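Local coordinates for acetoacetate decarboxylase (Sphingomonas wittichii, PDB 5UPB), which is an acetoacetate decarboxylase-like lyase that probably acts on keto acids through a Schiff base, its exact reaction being uncertain, at residues T4-L7 with Q12-L15; T64-P69 with G246-G251; N117-K122 with V200-S205; G149-A152 with T157-R160. All coordinates share one frame; numbering follows the deposited sequence.

Interaction 1: residues T4-L7 with Q12-L15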
loop_
_atom_site.group_PDB
_atom_site.type_symbol
_atom_site.label_atom_id
_atom_site.label_comp_id
_atom_site.label_asym_id
_atom_site.label_seq_id
_atom_site.Cartn_x
_atom_site.Cartn_y
_atom_site.Cartn_z
ATOM N N THR A 4 11.451 22.002 -3.240
ATOM C CA THR A 4 10.579 21.877 -2.064
ATOM C C THR A 4 11.308 21.112 -0.969
ATOM O O THR A 4 12.453 20.671 -1.151
ATOM C CB THR A 4 9.295 21.128 -2.420
ATOM O OG1 THR A 4 9.623 19.748 -2.676
ATOM C CG2 THR A 4 8.625 21.722 -3.656
ATOM N N HIS A 5 10.628 20.940 0.175
ATOM C CA HIS A 5 11.096 19.979 1.169
ATOM C C HIS A 5 11.366 18.639 0.492
ATOM O O HIS A 5 10.662 18.264 -0.454
ATOM C CB HIS A 5 10.055 19.714 2.274
ATOM C CG HIS A 5 9.543 20.930 2.983
ATOM N ND1 HIS A 5 10.360 21.780 3.693
ATOM C CD2 HIS A 5 8.279 21.408 3.132
ATOM C CE1 HIS A 5 9.629 22.740 4.235
ATOM N NE2 HIS A 5 8.362 22.539 3.913
ATOM N N PHE A 6 12.360 17.888 0.983
ATOM C CA PHE A 6 13.340 18.324 2.005
ATOM C C PHE A 6 14.417 19.222 1.394
ATOM O O PHE A 6 15.122 18.813 0.461
ATOM C CB PHE A 6 14.029 17.119 2.666
ATOM C CG PHE A 6 13.077 16.079 3.235
ATOM C CD1 PHE A 6 11.857 16.443 3.774
ATOM C CD2 PHE A 6 13.424 14.733 3.216
ATOM C CE1 PHE A 6 10.982 15.493 4.282
ATOM C CE2 PHE A 6 12.559 13.767 3.729
ATOM C CZ PHE A 6 11.329 14.153 4.266
ATOM N N LEU A 7 14.569 20.433 1.919
ATOM C CA LEU A 7 15.580 21.362 1.414
ATOM C C LEU A 7 16.954 21.026 1.989
ATOM O O LEU A 7 17.164 21.081 3.208
ATOM C CB LEU A 7 15.195 22.801 1.755
ATOM C CG LEU A 7 13.923 23.333 1.100
ATOM C CD1 LEU A 7 13.551 24.674 1.684
ATOM C CD2 LEU A 7 14.134 23.433 -0.425
ATOM N N GLN A 12 19.153 16.915 -3.473
ATOM C CA GLN A 12 18.775 15.565 -3.877
ATOM C C GLN A 12 17.521 15.068 -3.179
ATOM O O GLN A 12 16.953 14.054 -3.600
ATOM C CB GLN A 12 19.925 14.591 -3.593
ATOM C CG GLN A 12 20.420 14.612 -2.144
ATOM C CD GLN A 12 21.350 13.465 -1.836
ATOM O OE1 GLN A 12 21.719 12.695 -2.721
ATOM N NE2 GLN A 12 21.730 13.337 -0.573
ATOM N N ALA A 13 17.087 15.730 -2.111
ATOM C CA ALA A 13 15.992 15.229 -1.303
ATOM C C ALA A 13 14.704 16.016 -1.502
ATOM O O ALA A 13 13.745 15.779 -0.773
ATOM C CB ALA A 13 16.389 15.229 0.182
ATOM N N SER A 14 14.664 16.962 -2.443
ATOM C CA SER A 14 13.437 17.710 -2.688
ATOM C C SER A 14 12.432 16.815 -3.393
ATOM O O SER A 14 12.778 16.080 -4.317
ATOM C CB SER A 14 13.699 18.959 -3.550
ATOM O OG SER A 14 14.356 19.995 -2.839
ATOM N N LEU A 15 11.168 16.884 -2.968
ATOM C CA LEU A 15 10.119 16.146 -3.672
ATOM C C LEU A 15 10.004 16.588 -5.113
ATOM O O LEU A 15 9.749 15.775 -6.004
ATOM C CB LEU A 15 8.766 16.353 -3.013
ATOM C CG LEU A 15 8.253 15.447 -1.934
ATOM C CD1 LEU A 15 6.831 15.937 -1.582
ATOM C CD2 LEU A 15 8.255 13.996 -2.328
#
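A13 meets F6 where the N-terminal arm, a loop ahead of strand 21-34, folds back on itself without making a regular strand pair. The peptide before F6 is cis, which sets the H5 carbonyl and the N-H of F6 on the same side of that bond, so both can bond to residues 13-15. A13 O accepts from F6 N at 3.1 Å, a bent bond (139° at the hydrogen) with the donor standing above the carbonyl plane. The methyl of A13 lies 3.9 Å from F6 CB, while the F6 ring leads off to stack on F102 of the second subunit. K122 NZ of that subunit also bonds to A13 O. Next along, S14 sends OG to T4 O at 2.6 Å, approaching in the carbonyl plane. L15 N then gives H5 O a nearly straight bond of 2.9 Å. This oxygen has a second donor, T4 OG1, on the same face of its plane as L15 N; T4 OG1 also bonds to V16 N. With a valine at T4, H5 O would keep L15 N but would probably lose its second donor, and V16 N its hydroxyl partner. T4 OG1 also rests 3.5 Å from L15 CB.

Interaction 2: residues T64-P69 with G246-G251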
loop_
_atom_site.group_PDB
_atom_site.type_symbol
_atom_site.label_atom_id
_atom_site.label_comp_id
_atom_site.label_asym_id
_atom_site.label_seq_id
_atom_site.Cartn_x
_atom_site.Cartn_y
_atom_site.Cartn_z
ATOM N N THR A 64 9.241 12.433 -16.338
ATOM C CA THR A 64 10.695 12.534 -16.407
ATOM C C THR A 64 11.132 13.991 -16.402
ATOM O O THR A 64 10.647 14.798 -17.205
ATOM C CB THR A 64 11.224 11.869 -17.668
ATOM O OG1 THR A 64 10.766 10.523 -17.704
ATOM C CG2 THR A 64 12.727 11.889 -17.704
ATOM N N SER A 65 12.130 14.290 -15.575
ATOM C CA SER A 65 12.718 15.619 -15.512
ATOM C C SER A 65 13.708 15.795 -16.650
ATOM O O SER A 65 14.536 14.915 -16.914
ATOM C CB SER A 65 13.444 15.820 -14.178
ATOM O OG SER A 65 14.151 17.042 -14.141
ATOM N N GLU A 66 13.618 16.950 -17.323
ATOM C CA GLU A 66 14.464 17.223 -18.477
ATOM C C GLU A 66 15.941 17.267 -18.101
ATOM O O GLU A 66 16.808 17.005 -18.947
ATOM C CB GLU A 66 14.025 18.542 -19.114
ATOM C CG GLU A 66 14.637 18.804 -20.474
ATOM C CD GLU A 66 13.632 19.324 -21.490
ATOM O OE1 GLU A 66 12.581 19.872 -21.091
ATOM O OE2 GLU A 66 13.897 19.170 -22.700
ATOM N N ASP A 67 16.250 17.617 -16.850
ATOM C CA ASP A 67 17.624 17.632 -16.352
ATOM C C ASP A 67 17.914 16.518 -15.339
ATOM O O ASP A 67 18.886 16.611 -14.588
ATOM C CB ASP A 67 17.953 19.000 -15.747
ATOM C CG ASP A 67 17.279 19.238 -14.409
ATOM O OD1 ASP A 67 16.453 18.404 -13.982
ATOM O OD2 ASP A 67 17.584 20.273 -13.779
ATOM N N GLN A 68 17.090 15.477 -15.286
ATOM C CA GLN A 68 17.461 14.212 -14.653
ATOM C C GLN A 68 16.807 13.134 -15.501
ATOM O O GLN A 68 15.992 12.322 -15.027
ATOM C CB GLN A 68 17.033 14.140 -13.188
ATOM C CG GLN A 68 18.135 14.472 -12.207
ATOM C CD GLN A 68 17.810 13.991 -10.807
ATOM O OE1 GLN A 68 17.032 14.617 -10.087
ATOM N NE2 GLN A 68 18.391 12.858 -10.423
ATOM N N PRO A 69 17.119 13.125 -16.789
ATOM C CA PRO A 69 16.366 12.273 -17.704
ATOM C C PRO A 69 16.592 10.803 -17.466
ATOM O O PRO A 69 15.782 9.991 -17.931
ATOM C CB PRO A 69 16.870 12.721 -19.091
ATOM C CG PRO A 69 18.276 13.221 -18.822
ATOM C CD PRO A 69 18.232 13.840 -17.464
ATOM N N GLY A 246 0.897 12.388 -24.367
ATOM C CA GLY A 246 2.194 12.886 -23.956
ATOM C C GLY A 246 2.117 14.390 -23.860
ATOM O O GLY A 246 1.432 15.044 -24.659
ATOM N N PHE A 247 2.879 14.952 -22.915
ATOM C CA PHE A 247 2.857 16.400 -22.780
ATOM C C PHE A 247 4.079 16.865 -22.002
ATOM O O PHE A 247 4.761 16.081 -21.329
ATOM C CB PHE A 247 1.564 16.865 -22.088
ATOM C CG PHE A 247 1.327 16.259 -20.701
ATOM C CD1 PHE A 247 0.672 15.043 -20.537
ATOM C CD2 PHE A 247 1.756 16.929 -19.593
ATOM C CE1 PHE A 247 0.468 14.510 -19.263
ATOM C CE2 PHE A 247 1.539 16.383 -18.288
ATOM C CZ PHE A 247 0.901 15.178 -18.165
ATOM N N ARG A 248 4.352 18.165 -22.128
ATOM C CA ARG A 248 5.346 18.866 -21.349
ATOM C C ARG A 248 4.599 20.033 -20.761
ATOM O O ARG A 248 3.901 20.747 -21.489
ATOM C CB ARG A 248 6.545 19.400 -22.155
ATOM C CG ARG A 248 7.659 18.428 -22.574
ATOM C CD ARG A 248 8.740 19.228 -23.380
ATOM N NE ARG A 248 10.010 18.537 -23.666
ATOM C CZ ARG A 248 10.379 17.997 -24.835
ATOM N NH1 ARG A 248 9.598 18.037 -25.923
ATOM N NH2 ARG A 248 11.569 17.412 -24.915
ATOM N N ILE A 249 4.864 20.291 -19.495
ATOM C CA ILE A 249 4.301 21.402 -18.744
ATOM C C ILE A 249 5.397 21.962 -17.866
ATOM O O ILE A 249 6.237 21.209 -17.367
ATOM C CB ILE A 249 3.087 20.957 -17.914
ATOM C CG1 ILE A 249 1.911 20.624 -18.834
ATOM C CG2 ILE A 249 2.715 22.006 -16.930
ATOM C CD1 ILE A 249 0.701 20.035 -18.111
ATOM N N GLY A 250 5.394 23.272 -17.681
ATOM C CA GLY A 250 6.236 23.885 -16.673
ATOM C C GLY A 250 5.385 24.344 -15.491
ATOM O O GLY A 250 4.400 23.688 -15.144
ATOM N N GLY A 251 5.733 25.451 -14.849
ATOM C CA GLY A 251 4.855 26.007 -13.840
ATOM C C GLY A 251 3.655 26.722 -14.433
ATOM O O GLY A 251 3.702 27.312 -15.512
#
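The type I beta turn from S65 to Q68, which leads off the end of strand 53-65, carries E66 out to meet R248 near the end of strand 235-249. The contact is a surface one and rests on these two side chains. E66 OE2 and R248 NH2 form a long salt bridge at 3.7 Å, and E66 OE1 lies 3.9 Å from R248 NE, so the attraction is likely to be electrostatic and loose rather than a tight paired bond. The chains cross at about a right angle, yet the carboxylate and guanidinium planes are only 15° apart. E66 gets there with CG anti to its backbone nitrogen (chi1 -169°) and a bend further out; R248 runs extended from CG to NE. A second acid, D206, takes the other end of the guanidinium through a salt bridge from R248 NH1, and is the stronger partner. R248 thus has two acidic neighbours, which probably help to offset its charge at the surface. It also packs on P136 of the third subunit.

Within the turn, the backbone bond from Q68 N to S65 O, 3.1 Å long, closes the turn. S65 OG donates to D67 OD1 at 2.7 Å, although the D67 side chain is poorly ordered.

T64 bonds by its backbone to G22, E66 to L20 just before strand 21-34, and F247 to W23. Strand 21-34 thus lies between its two partners, strands 53-65 and 235-249, and the salt bridge spans its beginning.

Interaction 3: residues N117-K122 with V200-S205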
loop_
_atom_site.group_PDB
_atom_site.type_symbol
_atom_site.label_atom_id
_atom_site.label_comp_id
_atom_site.label_asym_id
_atom_site.label_seq_id
_atom_site.Cartn_x
_atom_site.Cartn_y
_atom_site.Cartn_z
ATOM N N ASN A 117 0.923 23.909 -8.582
ATOM C CA ASN A 117 0.342 24.412 -9.812
ATOM C C ASN A 117 -1.180 24.480 -9.733
ATOM O O ASN A 117 -1.852 24.590 -10.773
ATOM C CB ASN A 117 0.814 23.498 -10.946
ATOM C CG ASN A 117 2.238 23.809 -11.408
ATOM O OD1 ASN A 117 2.689 24.947 -11.334
ATOM N ND2 ASN A 117 2.991 22.764 -11.766
ATOM N N GLY A 118 -1.733 24.395 -8.509
ATOM C CA GLY A 118 -3.143 24.636 -8.290
ATOM C C GLY A 118 -4.056 23.496 -8.626
ATOM O O GLY A 118 -5.248 23.729 -8.830
ATOM N N TYR A 119 -3.511 22.287 -8.782
ATOM C CA TYR A 119 -4.297 21.079 -8.980
ATOM C C TYR A 119 -4.651 20.517 -7.616
ATOM O O TYR A 119 -3.743 20.104 -6.887
ATOM C CB TYR A 119 -3.489 20.030 -9.695
ATOM C CG TYR A 119 -3.248 20.192 -11.161
ATOM C CD1 TYR A 119 -2.245 21.040 -11.621
ATOM C CD2 TYR A 119 -3.936 19.420 -12.095
ATOM C CE1 TYR A 119 -1.970 21.170 -12.973
ATOM C CE2 TYR A 119 -3.670 19.542 -13.469
ATOM C CZ TYR A 119 -2.677 20.415 -13.896
ATOM O OH TYR A 119 -2.387 20.546 -15.242
ATOM N N PRO A 120 -5.901 20.446 -7.238
ATOM C CA PRO A 120 -6.228 19.869 -5.921
ATOM C C PRO A 120 -6.110 18.355 -5.949
ATOM O O PRO A 120 -6.887 17.684 -6.634
ATOM C CB PRO A 120 -7.681 20.317 -5.693
ATOM C CG PRO A 120 -7.959 21.355 -6.714
ATOM C CD PRO A 120 -7.089 21.007 -7.889
ATOM N N LYS A 121 -5.112 17.805 -5.222
ATOM C CA LYS A 121 -4.878 16.357 -5.227
ATOM C C LYS A 121 -4.841 15.769 -3.812
ATOM O O LYS A 121 -4.255 16.346 -2.896
ATOM C CB LYS A 121 -3.549 15.982 -5.926
ATOM C CG LYS A 121 -3.404 16.492 -7.378
ATOM C CD LYS A 121 -2.289 15.750 -8.085
ATOM C CE LYS A 121 -2.111 16.282 -9.539
ATOM N NZ LYS A 121 -1.103 15.449 -10.248
ATOM N N LYS A 122 -5.416 14.580 -3.670
ATOM C CA LYS A 122 -5.270 13.732 -2.493
ATOM C C LYS A 122 -4.548 12.449 -2.905
ATOM O O LYS A 122 -4.345 12.173 -4.105
ATOM C CB LYS A 122 -6.638 13.400 -1.907
ATOM C CG LYS A 122 -7.406 14.631 -1.382
ATOM C CD LYS A 122 -8.786 14.208 -0.834
ATOM C CE LYS A 122 -9.536 15.362 -0.311
ATOM N NZ LYS A 122 -10.953 14.965 0.063
ATOM N N VAL A 200 -4.563 30.128 -11.435
ATOM C CA VAL A 200 -3.426 29.929 -12.311
ATOM C C VAL A 200 -3.905 29.220 -13.573
ATOM O O VAL A 200 -4.975 28.620 -13.605
ATOM C CB VAL A 200 -2.308 29.106 -11.625
ATOM C CG1 VAL A 200 -1.793 29.811 -10.390
ATOM C CG2 VAL A 200 -2.839 27.730 -11.216
ATOM N N GLU A 201 -3.078 29.269 -14.608
ATOM C CA GLU A 201 -3.371 28.642 -15.906
ATOM C C GLU A 201 -2.169 27.828 -16.352
ATOM O O GLU A 201 -1.037 28.303 -16.225
ATOM C CB GLU A 201 -3.677 29.694 -16.967
ATOM C CG GLU A 201 -4.112 29.129 -18.284
ATOM C CD GLU A 201 -4.281 30.207 -19.323
ATOM O OE1 GLU A 201 -4.016 31.381 -19.025
ATOM O OE2 GLU A 201 -4.600 29.870 -20.465
ATOM N N VAL A 202 -2.372 26.544 -16.675
ATOM C CA VAL A 202 -1.302 25.725 -17.228
ATOM C C VAL A 202 -1.574 25.519 -18.719
ATOM O O VAL A 202 -2.691 25.148 -19.105
ATOM C CB VAL A 202 -1.132 24.402 -16.474
ATOM C CG1 VAL A 202 -2.392 23.696 -16.432
ATOM C CG2 VAL A 202 -0.108 23.551 -17.147
ATOM N N ASN A 203 -0.573 25.732 -19.553
ATOM C CA ASN A 203 -0.683 25.374 -20.966
ATOM C C ASN A 203 0.402 24.377 -21.329
ATOM O O ASN A 203 1.524 24.448 -20.822
ATOM C CB ASN A 203 -0.587 26.584 -21.892
ATOM C CG ASN A 203 -1.817 27.441 -21.822
ATOM O OD1 ASN A 203 -2.854 27.108 -22.416
ATOM N ND2 ASN A 203 -1.735 28.526 -21.045
ATOM N N ARG A 204 0.037 23.420 -22.169
ATOM C CA ARG A 204 0.995 22.427 -22.612
ATOM C C ARG A 204 1.896 23.071 -23.653
ATOM O O ARG A 204 1.413 23.638 -24.637
ATOM C CB ARG A 204 0.213 21.253 -23.176
ATOM C CG ARG A 204 -0.608 20.591 -22.051
ATOM C CD ARG A 204 -1.387 19.357 -22.440
ATOM N NE ARG A 204 -2.593 19.693 -23.185
ATOM C CZ ARG A 204 -3.771 19.904 -22.613
ATOM N NH1 ARG A 204 -3.903 19.809 -21.297
ATOM N NH2 ARG A 204 -4.821 20.208 -23.354
ATOM N N SER A 205 3.193 22.875 -23.506
ATOM C CA SER A 205 4.168 23.354 -24.460
ATOM C C SER A 205 4.529 22.264 -25.447
ATOM O O SER A 205 5.156 22.531 -26.478
ATOM C CB SER A 205 5.422 23.840 -23.708
ATOM O OG SER A 205 6.109 22.729 -23.126
#
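V200 and N117 supply the closest contact between a side chain and the main chain: V200 CG2 sits 3.3 Å from N117 O, where helix 108-116 has given way to loop. With CG1 of the valine anti to the carbonyl carbon (chi1 -61°), CG2 falls between the backbone nitrogen and carbonyl carbon and faces N117 O. G118 CA is 4.3 Å from V200 CG2, and a CB there would clash with this methyl at 2.9 Å.

Apolar contact comes next: V202 turns CG1 to the far end of the Y119 ring, 3.4 Å from Y119 OH and 4.2 Å from Y119 CZ, the two side chains crossing at about a right angle. N117 CB lies at the edge of this ring, in its plane.

The helix ends here in a Schellman motif, with G118 at positive phi as the C-prime residue, Y119 N bonded back to G114 O and G118 N to W115 O. Beyond P120 the chain enters a strand with adjacent lysines K121 and K122, consistent with the paired lysines of acetoacetate decarboxylases.

Polar groups find outside partners. N117 OD1 accepts from A252 N and from Q193 NE2 of the second subunit, while K121 NZ bridges to E83 and K122 NZ to E227.

Interaction 4: residues G149-A152 with T157-R160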
loop_
_atom_site.group_PDB
_atom_site.type_symbol
_atom_site.label_atom_id
_atom_site.label_comp_id
_atom_site.label_asym_id
_atom_site.label_seq_id
_atom_site.Cartn_x
_atom_site.Cartn_y
_atom_site.Cartn_z
ATOM N N GLY A 149 -10.973 1.062 -14.837
ATOM C CA GLY A 149 -10.214 1.850 -13.872
ATOM C C GLY A 149 -11.009 1.994 -12.597
ATOM O O GLY A 149 -12.245 2.012 -12.618
ATOM N N ILE A 150 -10.293 2.113 -11.477
ATOM C CA ILE A 150 -10.949 2.259 -10.182
ATOM C C ILE A 150 -10.033 3.074 -9.276
ATOM O O ILE A 150 -8.802 3.048 -9.397
ATOM C CB ILE A 150 -11.286 0.873 -9.558
ATOM C CG1 ILE A 150 -12.160 1.001 -8.312
ATOM C CG2 ILE A 150 -10.018 0.154 -9.133
ATOM C CD1 ILE A 150 -12.841 -0.324 -7.958
ATOM N N CYS A 151 -10.639 3.844 -8.393
ATOM C CA CYS A 151 -9.847 4.542 -7.400
ATOM C C CYS A 151 -10.586 4.510 -6.073
ATOM O O CYS A 151 -11.815 4.430 -6.029
ATOM C CB CYS A 151 -9.553 5.991 -7.833
ATOM S SG CYS A 151 -10.997 6.936 -8.232
ATOM N N ALA A 152 -9.813 4.516 -4.999
ATOM C CA ALA A 152 -10.348 4.391 -3.653
ATOM C C ALA A 152 -9.451 5.147 -2.678
ATOM O O ALA A 152 -8.260 5.351 -2.934
ATOM C CB ALA A 152 -10.435 2.930 -3.224
ATOM N N THR A 157 -14.504 3.140 -1.974
ATOM C CA THR A 157 -14.496 3.306 -3.423
ATOM C C THR A 157 -14.907 4.735 -3.759
ATOM O O THR A 157 -15.952 5.220 -3.319
ATOM C CB THR A 157 -15.474 2.342 -4.075
ATOM O OG1 THR A 157 -15.221 0.999 -3.612
ATOM C CG2 THR A 157 -15.288 2.427 -5.587
ATOM N N LEU A 158 -14.089 5.409 -4.554
ATOM C CA LEU A 158 -14.408 6.767 -4.980
ATOM C C LEU A 158 -15.191 6.755 -6.290
ATOM O O LEU A 158 -16.305 7.290 -6.362
ATOM C CB LEU A 158 -13.119 7.564 -5.147
ATOM C CG LEU A 158 -12.278 7.687 -3.860
ATOM C CD1 LEU A 158 -10.854 8.094 -4.252
ATOM C CD2 LEU A 158 -12.927 8.658 -2.907
ATOM N N PHE A 159 -14.617 6.175 -7.341
ATOM C CA PHE A 159 -15.425 5.896 -8.522
ATOM C C PHE A 159 -14.793 4.783 -9.337
ATOM O O PHE A 159 -13.652 4.379 -9.102
ATOM C CB PHE A 159 -15.665 7.152 -9.375
ATOM C CG PHE A 159 -14.445 7.744 -10.034
ATOM C CD1 PHE A 159 -14.061 7.360 -11.325
ATOM C CD2 PHE A 159 -13.711 8.740 -9.397
ATOM C CE1 PHE A 159 -12.961 7.944 -11.953
ATOM C CE2 PHE A 159 -12.603 9.322 -10.018
ATOM C CZ PHE A 159 -12.240 8.920 -11.322
ATOM N N ARG A 160 -15.625 4.189 -10.188
ATOM C CA ARG A 160 -15.207 3.162 -11.125
ATOM C C ARG A 160 -15.531 3.638 -12.536
ATOM O O ARG A 160 -16.557 4.281 -12.745
ATOM C CB ARG A 160 -15.931 1.843 -10.894
ATOM C CG ARG A 160 -15.943 1.387 -9.457
ATOM C CD ARG A 160 -17.046 0.368 -9.237
ATOM N NE ARG A 160 -16.813 -0.867 -9.984
ATOM C CZ ARG A 160 -17.749 -1.788 -10.174
ATOM N NH1 ARG A 160 -18.982 -1.603 -9.702
ATOM N NH2 ARG A 160 -17.455 -2.890 -10.837
#
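One face of the F159 ring carries C151 SG, a sulfur-aromatic contact with the sulfur 3.7 Å from the ring centroid and 24° off the ring normal. It is offset toward the rim, with C151 SG closest to F159 CE2 at 3.4 Å. C151 reaches this place with SG set between its own backbone nitrogen and carbonyl carbon (chi1 55°). The guanidinium of R160 is held from outside, by E220 and by R74 O of the third subunit; nearer its root, R160 CG lies beside I150 CD1 at 3.8 Å, the two side chains pointing the same way. T157 and A152 meet G155 of the fourth subunit.

These strands form an antiparallel hairpin, their short axes at 165°, interrupted by a classic beta bulge in which L158 and F159 both face C151. C151 N bonds to F159 O at 3.1 Å, and L158 N to C151 O at 2.9 Å. The extra residue brings L158 CB within 3.8 Å of C151 SG and lays L158 CD1 against A152 C at 3.6 Å. Cutting L158 back to an alanine would probably open a gap alongside A152 and leave W104 with less to pack on.

F159 packs on A84 and L86 of strand 80-92 and on W104 of strand 95-105. Strand 146-153 pairs on its other side with strand 125-129, and strand 156-166 with strand 206-221.

How the interactions relate
Interactions 2 and 3 are in direct contact, their centres 14 Å apart: R248 O and S205 N lie 3.0 Å apart, probably hydrogen-bonded, and I249 packs on V202. Interaction 1 stands off as an N-terminal loop, its centre about 17 Å from that of interaction 2. Interaction 4 lies on the opposite side of the chain's centre from interactions 2 and 3, with centres about 28 and 22 Å away. Along the chain, interaction 1 closes first; interaction 2 then brackets interaction 3, which in turn brackets the hairpin of interaction 4. Each reaches another subunit: the second for interactions 1 and 3, the third for interactions 2 and 4, the fourth for interaction 4, tying the fold to the four-chain assembly.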